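Local structure of adenylation domain (Streptomyces sp., 5N9X) at residues R193-S198 against I308-I313; T259-L264 against P290-P295; A267-G272 against A297-L302. The protein belongs to the ANL clan of AMP-binding enzymes and, as an adenylation domain, holds adenosine-5'-triphosphate and threonine in adjoining pockets. All coordinates share one frame; numbering follows the deposited sequence.

Running from the N terminus, the chain leaves helix 181-191 and passes through 193-198; when 308-313 on strand 306-310 meets that segment, interaction 1 closes a loop of 109 intervening residues. Interactions 2 and 3 both fall within this span. Helix 258-271 supplies 259-264 and then 267-272; after strand 280-284, helix 290-300 supplies 290-295 and then 297-302, closing loops of 25 and 24 residues. The segments alternate, so interactions 2 and 3 cross, pairing the same two helices along their lengths with centres 10 Å apart. Pro-295 CB lies 3.7 Å from Leu-269 CD2, joining them directly. Interaction 1 has its centre 18 Å from that of interaction 2 and reaches the ligand pockets.

Interaction 1 (R193-S198 against I308-I313); sequences RLFSFS and INMYGI. With ATP (adenosine-5'-triphosphate), chain D; THR (threonine), chain C.
Met-310 presents its sulfur to the rim of the Phe-195 ring rather than to a face: SD lies 4.8 Å from the centroid of the Phe-195 ring and 86° off the ring normal, almost in the ring plane. The closest approach is 3.6 Å, between Met-310 SD and Phe-195 CZ, and the methyl CE of Met-310 continues along the same rim to CE2. The two side chains approach head-on, and the bend of Met-310 at its last torsion lays CE beside the ring. Ile-308 joins through one branch, its CG2 standing 4.0 Å from Phe-195 CZ. No hydrogen bond crosses between the segments, so this Met-aromatic contact and apolar packing carry the interface. Phe-195 also meets Tyr-280 and Phe-322 edge-to-face, which places its ring in a buried aromatic cluster.

Ile-308 and Met-310 project from strand 306-310, which pairs in parallel with strand 280-284 in the mixed sheet of this AMP-binding fold. Asn-309, between them, projects toward the nucleotide. ATP N6 donates to Met-310 O at 2.9 Å, with an N-H...O angle of 159°, and more weakly to Asn-309 OD1 at 3.0 Å, where the angle is 127°. Met-310 thus meets Phe-195 with its side chain and accepts from the adenine amino group with its carbonyl. Further along the segment, Tyr-311 CD1 lies 3.7 Å from ATP C5, and the Tyr-311 hydroxyl is hydrogen-bonded to Asp-406. Gly-312 O approaches OG1 of the bound threonine at 3.4 Å, and Ile-313 CA lies 3.6 Å from OXT of the same threonine.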
loop_
_atom_site.group_PDB
_atom_site.type_symbol
_atom_site.label_atom_id
_atom_site.label_comp_id
_atom_site.label_asym_id
_atom_site.label_seq_id
_atom_site.Cartn_x
_atom_site.Cartn_y
_atom_site.Cartn_z
ATOM N N ARG A 193 -18.639 -3.618 -8.932
ATOM C CA ARG A 193 -19.533 -4.755 -8.730
ATOM C C ARG A 193 -19.080 -5.773 -7.678
ATOM O O ARG A 193 -19.898 -6.541 -7.169
ATOM C CB ARG A 193 -19.772 -5.471 -10.064
ATOM C CG ARG A 193 -20.864 -4.824 -10.898
ATOM C CD ARG A 193 -20.975 -5.433 -12.285
ATOM N NE ARG A 193 -22.123 -4.909 -13.029
ATOM C CZ ARG A 193 -22.166 -4.786 -14.357
ATOM N NH1 ARG A 193 -21.119 -5.139 -15.094
ATOM N NH2 ARG A 193 -23.250 -4.307 -14.955
ATOM N N LEU A 194 -17.798 -5.800 -7.341
ATOM C CA LEU A 194 -17.339 -6.742 -6.323
ATOM C C LEU A 194 -17.554 -6.232 -4.894
ATOM O O LEU A 194 -17.681 -7.009 -3.950
ATOM C CB LEU A 194 -15.864 -7.083 -6.534
ATOM C CG LEU A 194 -15.548 -7.902 -7.791
ATOM C CD1 LEU A 194 -14.085 -7.717 -8.212
ATOM C CD2 LEU A 194 -15.863 -9.374 -7.579
ATOM N N PHE A 195 -17.566 -4.918 -4.740
ATOM C CA PHE A 195 -17.796 -4.306 -3.445
ATOM C C PHE A 195 -19.186 -3.688 -3.526
ATOM O O PHE A 195 -19.641 -3.348 -4.623
ATOM C CB PHE A 195 -16.753 -3.214 -3.143
ATOM C CG PHE A 195 -15.382 -3.718 -2.711
ATOM C CD1 PHE A 195 -15.132 -4.083 -1.396
ATOM C CD2 PHE A 195 -14.320 -3.751 -3.614
ATOM C CE1 PHE A 195 -13.861 -4.504 -0.997
ATOM C CE2 PHE A 195 -13.039 -4.171 -3.214
ATOM C CZ PHE A 195 -12.819 -4.551 -1.909
ATOM N N SER A 196 -19.838 -3.496 -2.385
ATOM C CA SER A 196 -21.064 -2.691 -2.336
ATOM C C SER A 196 -20.879 -1.412 -1.504
ATOM O O SER A 196 -21.157 -1.397 -0.300
ATOM C CB SER A 196 -22.208 -3.536 -1.776
ATOM O OG SER A 196 -23.402 -2.788 -1.669
ATOM N N PHE A 197 -20.394 -0.352 -2.145
ATOM C CA PHE A 197 -20.162 0.934 -1.478
ATOM C C PHE A 197 -21.315 1.928 -1.618
ATOM O O PHE A 197 -21.960 2.004 -2.658
ATOM C CB PHE A 197 -18.877 1.587 -2.020
ATOM C CG PHE A 197 -17.646 0.762 -1.801
ATOM C CD1 PHE A 197 -17.391 0.202 -0.550
ATOM C CD2 PHE A 197 -16.724 0.569 -2.820
ATOM C CE1 PHE A 197 -16.257 -0.563 -0.328
ATOM C CE2 PHE A 197 -15.577 -0.184 -2.601
ATOM C CZ PHE A 197 -15.344 -0.755 -1.359
ATOM N N SER A 198 -21.542 2.732 -0.584
ATOM C CA SER A 198 -22.536 3.795 -0.683
ATOM C C SER A 198 -22.090 5.052 0.054
ATOM O O SER A 198 -21.131 5.023 0.838
ATOM C CB SER A 198 -23.890 3.331 -0.134
ATOM O OG SER A 198 -24.004 3.629 1.231
ATOM N N ILE A 308 -11.743 -9.408 2.711
ATOM C CA ILE A 308 -11.298 -9.405 1.329
ATOM C C ILE A 308 -9.786 -9.224 1.248
ATOM O O ILE A 308 -9.223 -8.219 1.712
ATOM C CB ILE A 308 -11.986 -8.285 0.499
ATOM C CG1 ILE A 308 -13.410 -8.698 0.122
ATOM C CG2 ILE A 308 -11.209 -7.994 -0.778
ATOM C CD1 ILE A 308 -14.408 -8.440 1.163
ATOM N N ASN A 309 -9.123 -10.215 0.669
ATOM C CA ASN A 309 -7.702 -10.098 0.463
ATOM C C ASN A 309 -7.540 -9.507 -0.909
ATOM O O ASN A 309 -8.212 -9.934 -1.830
ATOM C CB ASN A 309 -6.972 -11.444 0.583
ATOM C CG ASN A 309 -5.479 -11.278 0.425
ATOM O OD1 ASN A 309 -4.981 -10.156 0.498
ATOM N ND2 ASN A 309 -4.757 -12.377 0.216
ATOM N N MET A 310 -6.706 -8.488 -1.045
ATOM C CA MET A 310 -6.437 -7.940 -2.379
ATOM C C MET A 310 -4.944 -7.931 -2.669
ATOM O O MET A 310 -4.183 -7.281 -1.953
ATOM C CB MET A 310 -7.019 -6.526 -2.538
ATOM C CG MET A 310 -8.536 -6.470 -2.431
ATOM S SD MET A 310 -9.327 -4.872 -2.787
ATOM C CE MET A 310 -9.601 -5.033 -4.572
ATOM N N TYR A 311 -4.534 -8.675 -3.692
ATOM C CA TYR A 311 -3.155 -8.575 -4.164
ATOM C C TYR A 311 -3.079 -7.299 -4.959
ATOM O O TYR A 311 -4.017 -6.976 -5.715
ATOM C CB TYR A 311 -2.727 -9.783 -5.019
ATOM C CG TYR A 311 -1.434 -9.563 -5.798
ATOM C CD1 TYR A 311 -0.205 -9.843 -5.222
ATOM C CD2 TYR A 311 -1.443 -9.102 -7.107
ATOM C CE1 TYR A 311 0.967 -9.650 -5.915
ATOM C CE2 TYR A 311 -0.278 -8.906 -7.808
ATOM C CZ TYR A 311 0.922 -9.176 -7.207
ATOM O OH TYR A 311 2.080 -8.978 -7.898
ATOM N N GLY A 312 -1.976 -6.572 -4.797
ATOM C CA GLY A 312 -1.799 -5.315 -5.498
ATOM C C GLY A 312 -0.346 -4.903 -5.536
ATOM O O GLY A 312 0.465 -5.361 -4.725
ATOM N N ILE A 313 -0.026 -4.038 -6.493
ATOM C CA ILE A 313 1.280 -3.415 -6.641
ATOM C C ILE A 313 1.075 -1.993 -7.079
ATOM O O ILE A 313 0.066 -1.698 -7.740
ATOM C CB ILE A 313 2.151 -4.126 -7.696
ATOM C CG1 ILE A 313 1.250 -4.790 -8.726
ATOM C CG2 ILE A 313 3.095 -5.114 -7.074
ATOM C CD1 ILE A 313 1.968 -5.620 -9.707
HETATM P PG ATP D . 8.440 -2.252 -5.368
HETATM O O1G ATP D . 8.580 -3.610 -6.046
HETATM O O2G ATP D . 9.710 -1.461 -5.307
HETATM O O3G ATP D . 7.318 -1.383 -5.912
HETATM P PB ATP D . 6.752 -3.013 -3.102
HETATM O O1B ATP D . 6.655 -4.474 -3.551
HETATM O O2B ATP D . 6.557 -2.657 -1.664
HETATM O O3B ATP D . 8.165 -2.530 -3.760
HETATM P PA ATP D . 4.263 -1.938 -3.682
HETATM O O1A ATP D . 3.596 -1.740 -5.023
HETATM O O2A ATP D . 3.922 -0.967 -2.557
HETATM O O3A ATP D . 5.836 -1.998 -3.936
HETATM O "O5'" ATP D . 4.112 -3.463 -3.112
HETATM C "C5'" ATP D . 3.505 -4.547 -3.816
HETATM C "C4'" ATP D . 4.131 -5.874 -3.382
HETATM O "O4'" ATP D . 3.534 -6.363 -2.191
HETATM C "C3'" ATP D . 4.056 -6.983 -4.417
HETATM O "O3'" ATP D . 5.359 -7.115 -4.975
HETATM C "C2'" ATP D . 3.690 -8.233 -3.659
HETATM O "O2'" ATP D . 4.868 -9.017 -3.495
HETATM C "C1'" ATP D . 3.245 -7.764 -2.290
HETATM N N9 ATP D . 1.776 -7.964 -2.086
HETATM C C8 ATP D . 0.829 -7.009 -2.228
HETATM N N7 ATP D . -0.416 -7.471 -1.972
HETATM C C5 ATP D . -0.282 -8.767 -1.639
HETATM C C6 ATP D . -1.217 -9.844 -1.245
HETATM N N6 ATP D . -2.540 -9.601 -1.167
HETATM N N1 ATP D . -0.703 -11.063 -0.982
HETATM C C2 ATP D . 0.621 -11.287 -1.098
HETATM N N3 ATP D . 1.547 -10.361 -1.435
HETATM C C4 ATP D . 1.162 -9.093 -1.720
HETATM N N THR C . -0.519 -1.220 -3.410
HETATM C CA THR C . -0.186 -1.593 -2.027
HETATM C C THR C . 1.197 -2.179 -2.060
HETATM O O THR C . 1.905 -2.464 -1.074
HETATM C CB THR C . -1.159 -2.635 -1.426
HETATM O OG1 THR C . -1.338 -3.730 -2.349
HETATM C CG2 THR C . -2.501 -1.988 -1.108
HETATM O OXT THR C . 1.570 -2.387 -3.206
#

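Interaction 2 (T259-L264 against P290-P295); sequences TAFGAL and PAVVRP
Phe-261 turns the edge of its ring toward helix 290-300, and Val-292 meets that edge with a single methyl. The CG1 branch of Val-292 lies in the ring plane, 3.9 Å from Phe-261 CD2, while the two side chains cross at a slant. With CG set opposite the backbone N of Phe-261 (chi1 173°), the ring extends from its helix toward helix 290-300. Its next rim atom, CE2, comes 3.8 Å from the carbonyl O of Val-292 and 4.4 Å from Val-293 CA, both near the ring plane. The edge therefore runs from a methyl onto the backbone of the facing helix, and no hydrogen bond crosses between the segments. Val-293 contributes mainly through that backbone; its own side chain packs on Leu-288, Leu-325 and Leu-330.

Two other aromatic rings flank Phe-261: Phe-283 meets it edge-to-face, and Trp-296 meets it with the planes at about 55°. The contact thus joins helix 258-271 to helix 290-300, with Phe-261 also resting on Gln-256 of strand 253-256 and reaching Phe-283 of strand 280-284.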
loop_
_atom_site.group_PDB
_atom_site.type_symbol
_atom_site.label_atom_id
_atom_site.label_comp_id
_atom_site.label_asym_id
_atom_site.label_seq_id
_atom_site.Cartn_x
_atom_site.Cartn_y
_atom_site.Cartn_z
ATOM N N THR A 259 -0.021 -7.355 8.830
ATOM C CA THR A 259 0.700 -7.012 10.058
ATOM C C THR A 259 -0.111 -6.092 10.969
ATOM O O THR A 259 -0.213 -6.324 12.179
ATOM C CB THR A 259 2.050 -6.325 9.733
ATOM O OG1 THR A 259 2.841 -7.214 8.944
ATOM C CG2 THR A 259 2.815 -5.935 11.007
ATOM N N ALA A 260 -0.694 -5.054 10.377
ATOM C CA ALA A 260 -1.514 -4.096 11.104
ATOM C C ALA A 260 -2.769 -4.751 11.691
ATOM O O ALA A 260 -3.144 -4.472 12.835
ATOM C CB ALA A 260 -1.896 -2.934 10.184
ATOM N N PHE A 261 -3.408 -5.607 10.894
ATOM C CA PHE A 261 -4.619 -6.311 11.293
ATOM C C PHE A 261 -4.368 -7.342 12.417
ATOM O O PHE A 261 -5.201 -7.520 13.289
ATOM C CB PHE A 261 -5.251 -6.995 10.067
ATOM C CG PHE A 261 -6.407 -7.891 10.396
ATOM C CD1 PHE A 261 -7.689 -7.364 10.549
ATOM C CD2 PHE A 261 -6.223 -9.266 10.537
ATOM C CE1 PHE A 261 -8.777 -8.184 10.857
ATOM C CE2 PHE A 261 -7.289 -10.093 10.849
ATOM C CZ PHE A 261 -8.583 -9.544 11.014
ATOM N N GLY A 262 -3.231 -8.028 12.391
ATOM C CA GLY A 262 -2.922 -8.959 13.459
ATOM C C GLY A 262 -2.888 -8.225 14.794
ATOM O O GLY A 262 -3.489 -8.647 15.775
ATOM N N ALA A 263 -2.186 -7.102 14.823
ATOM C CA ALA A 263 -2.089 -6.304 16.033
ATOM C C ALA A 263 -3.443 -5.665 16.417
ATOM O O ALA A 263 -3.764 -5.525 17.598
ATOM C CB ALA A 263 -1.033 -5.248 15.852
ATOM N N LEU A 264 -4.225 -5.268 15.416
ATOM C CA LEU A 264 -5.553 -4.759 15.668
ATOM C C LEU A 264 -6.428 -5.827 16.354
ATOM O O LEU A 264 -7.140 -5.567 17.333
ATOM C CB LEU A 264 -6.187 -4.306 14.356
ATOM C CG LEU A 264 -7.604 -3.750 14.485
ATOM C CD1 LEU A 264 -7.637 -2.694 15.583
ATOM C CD2 LEU A 264 -8.077 -3.168 13.161
ATOM N N PRO A 290 -3.753 -17.709 6.544
ATOM C CA PRO A 290 -4.961 -18.112 7.279
ATOM C C PRO A 290 -4.841 -17.950 8.795
ATOM O O PRO A 290 -5.799 -17.532 9.437
ATOM C CB PRO A 290 -5.121 -19.588 6.893
ATOM C CG PRO A 290 -4.516 -19.655 5.483
ATOM C CD PRO A 290 -3.371 -18.678 5.495
ATOM N N ALA A 291 -3.682 -18.271 9.355
ATOM C CA ALA A 291 -3.475 -18.178 10.792
ATOM C C ALA A 291 -3.769 -16.780 11.352
ATOM O O ALA A 291 -4.410 -16.646 12.394
ATOM C CB ALA A 291 -2.057 -18.586 11.128
ATOM N N VAL A 292 -3.273 -15.750 10.674
ATOM C CA VAL A 292 -3.558 -14.353 11.005
ATOM C C VAL A 292 -5.081 -14.064 11.112
ATOM O O VAL A 292 -5.519 -13.307 11.976
ATOM C CB VAL A 292 -2.892 -13.408 9.953
ATOM C CG1 VAL A 292 -3.562 -12.074 9.910
ATOM C CG2 VAL A 292 -1.424 -13.230 10.260
ATOM N N VAL A 293 -5.879 -14.711 10.270
ATOM C CA VAL A 293 -7.322 -14.464 10.190
ATOM C C VAL A 293 -8.199 -15.290 11.175
ATOM O O VAL A 293 -9.293 -14.841 11.557
ATOM C CB VAL A 293 -7.801 -14.706 8.720
ATOM C CG1 VAL A 293 -9.331 -14.687 8.586
ATOM C CG2 VAL A 293 -7.152 -13.674 7.767
ATOM N N ARG A 294 -7.721 -16.463 11.610
ATOM C CA ARG A 294 -8.520 -17.369 12.455
ATOM C C ARG A 294 -9.076 -16.707 13.738
ATOM O O ARG A 294 -10.269 -16.835 14.022
ATOM C CB ARG A 294 -7.711 -18.633 12.833
ATOM C CG ARG A 294 -7.207 -19.481 11.649
ATOM C CD ARG A 294 -6.715 -20.863 12.088
ATOM N NE ARG A 294 -5.414 -21.214 11.503
ATOM C CZ ARG A 294 -5.233 -22.000 10.446
ATOM N NH1 ARG A 294 -6.274 -22.541 9.831
ATOM N NH2 ARG A 294 -4.003 -22.235 9.998
ATOM N N PRO A 295 -8.231 -15.993 14.514
ATOM C CA PRO A 295 -8.795 -15.424 15.749
ATOM C C PRO A 295 -9.928 -14.447 15.482
ATOM O O PRO A 295 -10.939 -14.477 16.182
ATOM C CB PRO A 295 -7.609 -14.695 16.387
ATOM C CG PRO A 295 -6.404 -15.249 15.741
ATOM C CD PRO A 295 -6.800 -15.674 14.366
#

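Interaction 3 (A267-G272 against A297-L302); sequences AVLGEG and AKRFGL
Val-268 and Phe-300 join the C-terminal turns of two helices, 258-271 and 290-300, that connect successive parallel strands of this AMP-binding fold: they are the helices of the beta-alpha-beta crossovers 253-256/258-271/280-284 and 280-284/290-300/306-310.

Apolar packing is the main interaction. The CG1 methyl of Val-268 approaches the edge of the Phe-300 ring within its plane, reaching CZ at 3.7 Å and CE2 at 4.1 Å. The two side chains meet at an angle, so one methyl touches the outer end of the ring. Phe-300 has CG opposite its own carbonyl carbon (chi1 -56°), and the ring end comes nearer to the facing helix than its CB direction alone would suggest. Val-268 also packs on Ala-243 and Leu-275, while Phe-300 meets the ring of Trp-296 with the planes at about 35°.

A second apolar contact is looser and nearer the surface. Leu-269 CD1 lies 4.2 Å from Arg-299 CG where the two side chains run alongside each other, pointing opposite ways, so Arg-299 uses its aliphatic part here. Its chain then bends at chi2 and chi3, which sets the guanidinium with one face toward Phe-300 CD1. The charged end is held from outside the segments: Arg-299 NH2 forms a salt bridge with OD1 of Asp-274.

Both helices give way to a glycine. Gly-272 and Gly-301 are the first residues to leave helical angles, each with positive phi.

Within 297-302, the Phe-300 ring also has a neighbour over one face: Arg-299 CB stands 3.8 Å above the plane of the Phe-300 ring, offset toward its rim.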
loop_
_atom_site.group_PDB
_atom_site.type_symbol
_atom_site.label_atom_id
_atom_site.label_comp_id
_atom_site.label_asym_id
_atom_site.label_seq_id
_atom_site.Cartn_x
_atom_site.Cartn_y
_atom_site.Cartn_z
ATOM N N ALA A 267 -5.849 -6.451 20.029
ATOM C CA ALA A 267 -6.439 -5.369 20.792
ATOM C C ALA A 267 -7.972 -5.465 20.876
ATOM O O ALA A 267 -8.553 -5.264 21.938
ATOM C CB ALA A 267 -6.018 -4.042 20.186
ATOM N N VAL A 268 -8.626 -5.752 19.756
ATOM C CA VAL A 268 -10.077 -5.923 19.748
ATOM C C VAL A 268 -10.491 -7.085 20.659
ATOM O O VAL A 268 -11.394 -6.958 21.485
ATOM C CB VAL A 268 -10.605 -6.162 18.300
ATOM C CG1 VAL A 268 -12.028 -6.704 18.322
ATOM C CG2 VAL A 268 -10.517 -4.887 17.464
ATOM N N LEU A 269 -9.799 -8.206 20.521
ATOM C CA LEU A 269 -10.083 -9.385 21.328
ATOM C C LEU A 269 -9.761 -9.182 22.811
ATOM O O LEU A 269 -10.490 -9.677 23.684
ATOM C CB LEU A 269 -9.319 -10.596 20.790
ATOM C CG LEU A 269 -9.941 -11.436 19.668
ATOM C CD1 LEU A 269 -10.733 -10.596 18.689
ATOM C CD2 LEU A 269 -8.878 -12.273 18.921
ATOM N N GLY A 270 -8.676 -8.474 23.109
ATOM C CA GLY A 270 -8.291 -8.243 24.499
ATOM C C GLY A 270 -9.267 -7.370 25.290
ATOM O O GLY A 270 -9.724 -7.742 26.374
ATOM N N GLU A 271 -9.595 -6.206 24.743
ATOM C CA GLU A 271 -10.560 -5.310 25.365
ATOM C C GLU A 271 -12.020 -5.765 25.096
ATOM O O GLU A 271 -12.960 -5.268 25.701
ATOM C CB GLU A 271 -10.311 -3.874 24.875
ATOM C CG GLU A 271 -11.224 -2.820 25.507
ATOM C CD GLU A 271 -10.584 -1.443 25.583
ATOM O OE1 GLU A 271 -9.441 -1.352 26.087
ATOM O OE2 GLU A 271 -11.241 -0.465 25.148
ATOM N N GLY A 272 -12.206 -6.724 24.197
ATOM C CA GLY A 272 -13.544 -7.217 23.907
ATOM C C GLY A 272 -14.380 -6.207 23.150
ATOM O O GLY A 272 -15.583 -6.036 23.384
ATOM N N ALA A 297 -11.954 -14.588 12.915
ATOM C CA ALA A 297 -13.094 -15.296 12.359
ATOM C C ALA A 297 -13.907 -16.046 13.424
ATOM O O ALA A 297 -15.112 -16.211 13.281
ATOM C CB ALA A 297 -12.634 -16.250 11.266
ATOM N N LYS A 298 -13.279 -16.474 14.502
ATOM C CA LYS A 298 -14.075 -17.112 15.531
ATOM C C LYS A 298 -14.969 -16.120 16.279
ATOM O O LYS A 298 -16.051 -16.498 16.741
ATOM C CB LYS A 298 -13.196 -17.873 16.523
ATOM C CG LYS A 298 -13.812 -19.212 16.860
ATOM C CD LYS A 298 -13.889 -19.446 18.358
ATOM C CE LYS A 298 -13.866 -20.938 18.685
ATOM N NZ LYS A 298 -13.824 -21.148 20.167
ATOM N N ARG A 299 -14.532 -14.862 16.390
ATOM C CA ARG A 299 -15.319 -13.850 17.109
ATOM C C ARG A 299 -16.472 -13.282 16.317
ATOM O O ARG A 299 -17.582 -13.165 16.832
ATOM C CB ARG A 299 -14.454 -12.683 17.581
ATOM C CG ARG A 299 -14.308 -12.678 19.078
ATOM C CD ARG A 299 -15.577 -12.151 19.752
ATOM N NE ARG A 299 -15.830 -10.712 19.619
ATOM C CZ ARG A 299 -16.999 -10.170 19.269
ATOM N NH1 ARG A 299 -18.016 -10.941 18.923
ATOM N NH2 ARG A 299 -17.146 -8.854 19.211
ATOM N N PHE A 300 -16.194 -12.919 15.072
ATOM C CA PHE A 300 -17.150 -12.229 14.209
ATOM C C PHE A 300 -17.684 -13.114 13.090
ATOM O O PHE A 300 -18.636 -12.756 12.399
ATOM C CB PHE A 300 -16.486 -11.002 13.578
ATOM C CG PHE A 300 -15.899 -10.051 14.569
ATOM C CD1 PHE A 300 -16.713 -9.199 15.303
ATOM C CD2 PHE A 300 -14.540 -10.021 14.783
ATOM C CE1 PHE A 300 -16.164 -8.310 16.222
ATOM C CE2 PHE A 300 -13.991 -9.146 15.698
ATOM C CZ PHE A 300 -14.804 -8.293 16.423
ATOM N N GLY A 301 -17.057 -14.254 12.873
ATOM C CA GLY A 301 -17.381 -15.007 11.679
ATOM C C GLY A 301 -16.812 -14.354 10.417
ATOM O O GLY A 301 -15.884 -13.540 10.475
ATOM N N LEU A 302 -17.391 -14.722 9.276
ATOM C CA LEU A 302 -16.874 -14.361 7.975
ATOM C C LEU A 302 -17.947 -13.658 7.154
ATOM O O LEU A 302 -17.715 -13.292 6.011
ATOM C CB LEU A 302 -16.375 -15.619 7.265
ATOM C CG LEU A 302 -14.975 -16.076 7.675
ATOM C CD1 LEU A 302 -14.535 -17.278 6.891
ATOM C CD2 LEU A 302 -13.978 -14.959 7.457
#